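Local coordinates for Lmo0794 protein (Listeria monocytogenes, PDB 3EW7) that is of unknown function but belongs to the NAD(P)H-binding Rossmann family and is probably an NAD(P)-dependent oxidoreductase, at residues Arg15-His25 against Glu188-Glu199. The protein carries 3 engineered substitutions. Residues are numbered along the deposited sequence; the frame is centred on the assembly and turned at random.
Sequences RILEEAKNRGH and EDYAIAVLDEIE
I16, A20, A191, V194 and L195 form the apolar centre where two helices of this Rossmann fold, 11-22 and 187-199, pack on one side of the parallel sheet. Around residues 15-22 and 188-199 the axes approach to 8.5 Å and cross at -56°. The nearest CA pair is I16 CA and A191 CA, 4.6 Å apart, with the alanine's small side chain turned to the partner helix. I16 meets V194 at about a right angle, CD1 to CG1 at 3.9 Å. Its CG2 lies near L195 CD1, and both leucine methyls, CD1 and the only approximately placed CD2, lie near A20 CB. Beneath this layer I16 also touches V66 and V101, which ties the helix pair to strands 64-67 and 97-101.

Outward, E19 lies across A191 and I192; with CG anti to the backbone N (chi1 -176°) and a bend at chi2, its carboxylate lies against I192 CG1. A water donates to both E19 OE1 and E188 O, bridging the helices. At one end R15 and E188 run side by side, pointing the same way, in a salt bridge of R15 NE to E188 OE2 at 3.2 Å.

At the other end R23, just past its helix, slides antiparallel along L195, whose CB sits 3.8 Å above the centre of the guanidinium plane. Acidic groups ring the edge: R23 NH1 donates to E19 OE2 at 2.8 Å, nearly straight at 166°, and NH2 points to D196 OD1 in a salt bridge modelled too short for its length to be trusted. The E19 and E199 bonds probably hold the guanidinium's rotation. R23 NE and NH2 both grip a single oxygen, E199 OE1, at 3.2 and 3.0 Å, from the same face of its carboxylate.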
loop_
_atom_site.group_PDB
_atom_site.type_symbol
_atom_site.label_atom_id
_atom_site.label_comp_id
_atom_site.label_asym_id
_atom_site.label_seq_id
_atom_site.Cartn_x
_atom_site.Cartn_y
_atom_site.Cartn_z
ATOM N N ARG A 15 7.861 -7.188 1.078
ATOM C CA ARG A 15 7.400 -8.520 0.709
ATOM C C ARG A 15 6.295 -8.380 -0.309
ATOM O O ARG A 15 6.302 -9.059 -1.330
ATOM C CB ARG A 15 6.845 -9.286 1.915
ATOM C CG ARG A 15 7.317 -8.801 3.273
ATOM C CD ARG A 15 8.622 -9.440 3.736
ATOM N NE ARG A 15 9.105 -10.482 2.830
ATOM C CZ ARG A 15 10.171 -10.354 2.043
ATOM N NH1 ARG A 15 10.876 -9.224 2.043
ATOM N NH2 ARG A 15 10.533 -11.361 1.258
ATOM N N ILE A 16 5.337 -7.505 -0.024
ATOM C CA ILE A 16 4.241 -7.303 -0.945
ATOM C C ILE A 16 4.819 -7.215 -2.346
ATOM O O ILE A 16 4.271 -7.769 -3.297
ATOM C CB ILE A 16 3.465 -6.032 -0.612
ATOM C CG1 ILE A 16 2.705 -6.246 0.703
ATOM C CG2 ILE A 16 2.513 -5.688 -1.746
ATOM C CD1 ILE A 16 1.747 -5.129 1.070
ATOM N N LEU A 17 5.959 -6.554 -2.466
ATOM C CA LEU A 17 6.594 -6.422 -3.762
ATOM C C LEU A 17 7.121 -7.756 -4.241
ATOM O O LEU A 17 6.852 -8.148 -5.377
ATOM C CB LEU A 17 7.727 -5.394 -3.710
ATOM C CG LEU A 17 8.514 -5.251 -5.018
ATOM C CD1 LEU A 17 8.907 -3.801 -5.278
ATOM C CD2 LEU A 17 9.737 -6.165 -4.954
ATOM N N GLU A 18 7.875 -8.452 -3.391
ATOM C CA GLU A 18 8.416 -9.764 -3.770
ATOM C C GLU A 18 7.305 -10.691 -4.246
ATOM O O GLU A 18 7.340 -11.182 -5.372
ATOM C CB GLU A 18 9.159 -10.426 -2.596
ATOM C CG GLU A 18 10.592 -9.934 -2.386
ATOM C CD GLU A 18 11.418 -9.958 -3.674
ATOM O OE1 GLU A 18 11.454 -11.016 -4.350
ATOM O OE2 GLU A 18 12.032 -8.915 -4.007
ATOM N N GLU A 19 6.328 -10.914 -3.369
ATOM C CA GLU A 19 5.163 -11.759 -3.639
ATOM C C GLU A 19 4.527 -11.377 -4.972
ATOM O O GLU A 19 4.139 -12.242 -5.761
ATOM C CB GLU A 19 4.135 -11.597 -2.511
ATOM C CG GLU A 19 2.912 -12.490 -2.617
ATOM C CD GLU A 19 3.264 -13.962 -2.547
ATOM O OE1 GLU A 19 4.192 -14.301 -1.789
ATOM O OE2 GLU A 19 2.612 -14.776 -3.234
ATOM N N ALA A 20 4.418 -10.078 -5.220
ATOM C CA ALA A 20 3.833 -9.616 -6.463
ATOM C C ALA A 20 4.690 -10.035 -7.662
ATOM O O ALA A 20 4.198 -10.669 -8.603
ATOM C CB ALA A 20 3.673 -8.112 -6.422
ATOM N N LYS A 21 5.970 -9.680 -7.614
ATOM C CA LYS A 21 6.912 -10.015 -8.678
ATOM C C LYS A 21 6.903 -11.518 -8.934
ATOM O O LYS A 21 6.866 -11.969 -10.085
ATOM C CB LYS A 21 8.323 -9.580 -8.263
ATOM C CG LYS A 21 9.431 -9.888 -9.269
ATOM C CD LYS A 21 10.756 -10.171 -8.537
ATOM C CE LYS A 21 11.946 -10.371 -9.487
ATOM N NZ LYS A 21 12.767 -9.124 -9.657
ATOM N N ASN A 22 6.935 -12.285 -7.848
ATOM C CA ASN A 22 6.955 -13.736 -7.926
ATOM C C ASN A 22 5.687 -14.291 -8.535
ATOM O O ASN A 22 5.715 -15.353 -9.153
ATOM C CB ASN A 22 7.186 -14.354 -6.543
ATOM C CG ASN A 22 8.568 -14.050 -5.991
ATOM O OD1 ASN A 22 9.542 -13.937 -6.743
ATOM N ND2 ASN A 22 8.664 -13.929 -4.674
ATOM N N ARG A 23 4.565 -13.598 -8.358
ATOM C CA ARG A 23 3.332 -14.093 -8.950
ATOM C C ARG A 23 3.230 -13.672 -10.417
ATOM O O ARG A 23 2.190 -13.838 -11.054
ATOM C CB ARG A 23 2.120 -13.659 -8.118
ATOM C CG ARG A 23 1.691 -14.768 -7.187
ATOM C CD ARG A 23 1.284 -14.325 -5.802
ATOM N NE ARG A 23 -0.166 -14.334 -5.638
ATOM C CZ ARG A 23 -0.802 -14.671 -4.518
ATOM N NH1 ARG A 23 -0.126 -15.042 -3.435
ATOM N NH2 ARG A 23 -2.124 -14.615 -4.478
ATOM N N GLY A 24 4.335 -13.138 -10.940
ATOM C CA GLY A 24 4.415 -12.758 -12.338
ATOM C C GLY A 24 3.934 -11.402 -12.800
ATOM O O GLY A 24 3.720 -11.211 -14.002
ATOM N N HIS A 25 3.785 -10.452 -11.880
ATOM C CA HIS A 25 3.305 -9.115 -12.238
ATOM C C HIS A 25 4.389 -8.082 -12.528
ATOM O O HIS A 25 5.525 -8.241 -12.084
ATOM C CB HIS A 25 2.414 -8.572 -11.127
ATOM C CG HIS A 25 1.178 -9.375 -10.911
ATOM N ND1 HIS A 25 1.057 -10.301 -9.900
ATOM C CD2 HIS A 25 0.014 -9.411 -11.599
ATOM C CE1 HIS A 25 -0.132 -10.872 -9.973
ATOM N NE2 HIS A 25 -0.785 -10.348 -10.996
ATOM N N GLU A 188 5.304 -12.345 5.312
ATOM C CA GLU A 188 5.145 -12.945 3.999
ATOM C C GLU A 188 3.753 -13.549 3.834
ATOM O O GLU A 188 3.250 -13.651 2.717
ATOM C CB GLU A 188 6.239 -13.997 3.736
ATOM C CG GLU A 188 6.971 -14.512 4.976
ATOM C CD GLU A 188 7.971 -13.508 5.560
ATOM O OE1 GLU A 188 7.911 -13.232 6.785
ATOM O OE2 GLU A 188 8.825 -13.006 4.795
ATOM N N ASP A 189 3.121 -13.943 4.937
ATOM C CA ASP A 189 1.772 -14.498 4.849
ATOM C C ASP A 189 0.823 -13.357 4.508
ATOM O O ASP A 189 -0.110 -13.524 3.720
ATOM C CB ASP A 189 1.328 -15.131 6.173
ATOM C CG ASP A 189 2.098 -16.395 6.515
ATOM O OD1 ASP A 189 2.346 -17.224 5.605
ATOM O OD2 ASP A 189 2.439 -16.566 7.706
ATOM N N TYR A 190 1.084 -12.198 5.109
ATOM C CA TYR A 190 0.287 -11.002 4.908
ATOM C C TYR A 190 0.396 -10.578 3.449
ATOM O O TYR A 190 -0.588 -10.144 2.846
ATOM C CB TYR A 190 0.783 -9.891 5.847
ATOM C CG TYR A 190 -0.128 -8.681 5.962
ATOM C CD1 TYR A 190 -1.501 -8.832 6.172
ATOM C CD2 TYR A 190 0.384 -7.386 5.866
ATOM C CE1 TYR A 190 -2.344 -7.720 6.275
ATOM C CE2 TYR A 190 -0.448 -6.273 5.973
ATOM C CZ TYR A 190 -1.810 -6.447 6.174
ATOM O OH TYR A 190 -2.631 -5.350 6.258
ATOM N N ALA A 191 1.589 -10.719 2.880
ATOM C CA ALA A 191 1.803 -10.366 1.478
ATOM C C ALA A 191 0.987 -11.286 0.570
ATOM O O ALA A 191 0.468 -10.859 -0.462
ATOM C CB ALA A 191 3.274 -10.473 1.131
ATOM N N ILE A 192 0.880 -12.554 0.959
ATOM C CA ILE A 192 0.117 -13.534 0.191
ATOM C C ILE A 192 -1.365 -13.171 0.200
ATOM O O ILE A 192 -2.044 -13.289 -0.813
ATOM C CB ILE A 192 0.317 -14.941 0.772
ATOM C CG1 ILE A 192 1.712 -15.443 0.380
ATOM C CG2 ILE A 192 -0.795 -15.877 0.293
ATOM C CD1 ILE A 192 2.253 -16.543 1.277
ATOM N N ALA A 193 -1.855 -12.732 1.355
ATOM C CA ALA A 193 -3.239 -12.321 1.484
ATOM C C ALA A 193 -3.413 -11.086 0.609
ATOM O O ALA A 193 -4.297 -11.049 -0.242
ATOM C CB ALA A 193 -3.559 -11.983 2.941
ATOM N N VAL A 194 -2.554 -10.083 0.812
ATOM C CA VAL A 194 -2.629 -8.843 0.040
ATOM C C VAL A 194 -2.733 -9.140 -1.454
ATOM O O VAL A 194 -3.651 -8.671 -2.129
ATOM C CB VAL A 194 -1.396 -7.916 0.313
ATOM C CG1 VAL A 194 -1.305 -6.825 -0.741
ATOM C CG2 VAL A 194 -1.528 -7.260 1.685
ATOM N N LEU A 195 -1.826 -9.942 -1.988
ATOM C CA LEU A 195 -1.872 -10.277 -3.392
ATOM C C LEU A 195 -3.064 -11.147 -3.801
ATOM O O LEU A 195 -3.430 -11.172 -4.976
ATOM C CB LEU A 195 -0.565 -10.920 -3.819
ATOM C CG LEU A 195 0.238 -9.808 -4.478
ATOM C CD1 LEU A 195 1.270 -9.263 -3.517
ATOM C CD2 LEU A 195 0.878 -10.345 -5.735
ATOM N N ASP A 196 -3.666 -11.859 -2.850
ATOM C CA ASP A 196 -4.839 -12.669 -3.154
ATOM C C ASP A 196 -5.988 -11.711 -3.475
ATOM O O ASP A 196 -6.673 -11.859 -4.491
ATOM C CB ASP A 196 -5.238 -13.550 -1.961
ATOM C CG ASP A 196 -4.445 -14.840 -1.897
ATOM O OD1 ASP A 196 -3.945 -15.270 -2.962
ATOM O OD2 ASP A 196 -4.328 -15.425 -0.793
ATOM N N GLU A 197 -6.162 -10.731 -2.587
ATOM C CA GLU A 197 -7.187 -9.722 -2.699
ATOM C C GLU A 197 -7.028 -8.904 -4.022
ATOM O O GLU A 197 -8.029 -8.440 -4.575
ATOM C CB GLU A 197 -7.148 -8.782 -1.484
ATOM C CG GLU A 197 -8.212 -7.719 -1.512
ATOM C CD GLU A 197 -9.591 -8.301 -1.753
ATOM O OE1 GLU A 197 -9.816 -9.485 -1.403
ATOM O OE2 GLU A 197 -10.455 -7.571 -2.278
ATOM N N ILE A 198 -5.797 -8.776 -4.538
ATOM C CA ILE A 198 -5.510 -8.035 -5.759
ATOM C C ILE A 198 -5.921 -8.841 -7.009
ATOM O O ILE A 198 -6.485 -8.295 -7.991
ATOM C CB ILE A 198 -4.027 -7.716 -5.832
ATOM C CG1 ILE A 198 -3.659 -6.626 -4.836
ATOM C CG2 ILE A 198 -3.646 -7.318 -7.224
ATOM C CD1 ILE A 198 -2.205 -6.225 -4.825
ATOM N N GLU A 199 -5.660 -10.143 -6.967
ATOM C CA GLU A 199 -5.987 -11.061 -8.063
ATOM C C GLU A 199 -7.469 -11.522 -8.058
ATOM O O GLU A 199 -8.108 -11.723 -9.107
ATOM C CB GLU A 199 -5.033 -12.266 -7.949
ATOM C CG GLU A 199 -3.511 -11.967 -8.055
ATOM C CD GLU A 199 -2.621 -13.231 -8.079
ATOM O OE1 GLU A 199 -2.862 -14.191 -7.320
ATOM O OE2 GLU A 199 -1.635 -13.258 -8.836
HETATM O O HOH W 1 4.996 -13.926 0.653
#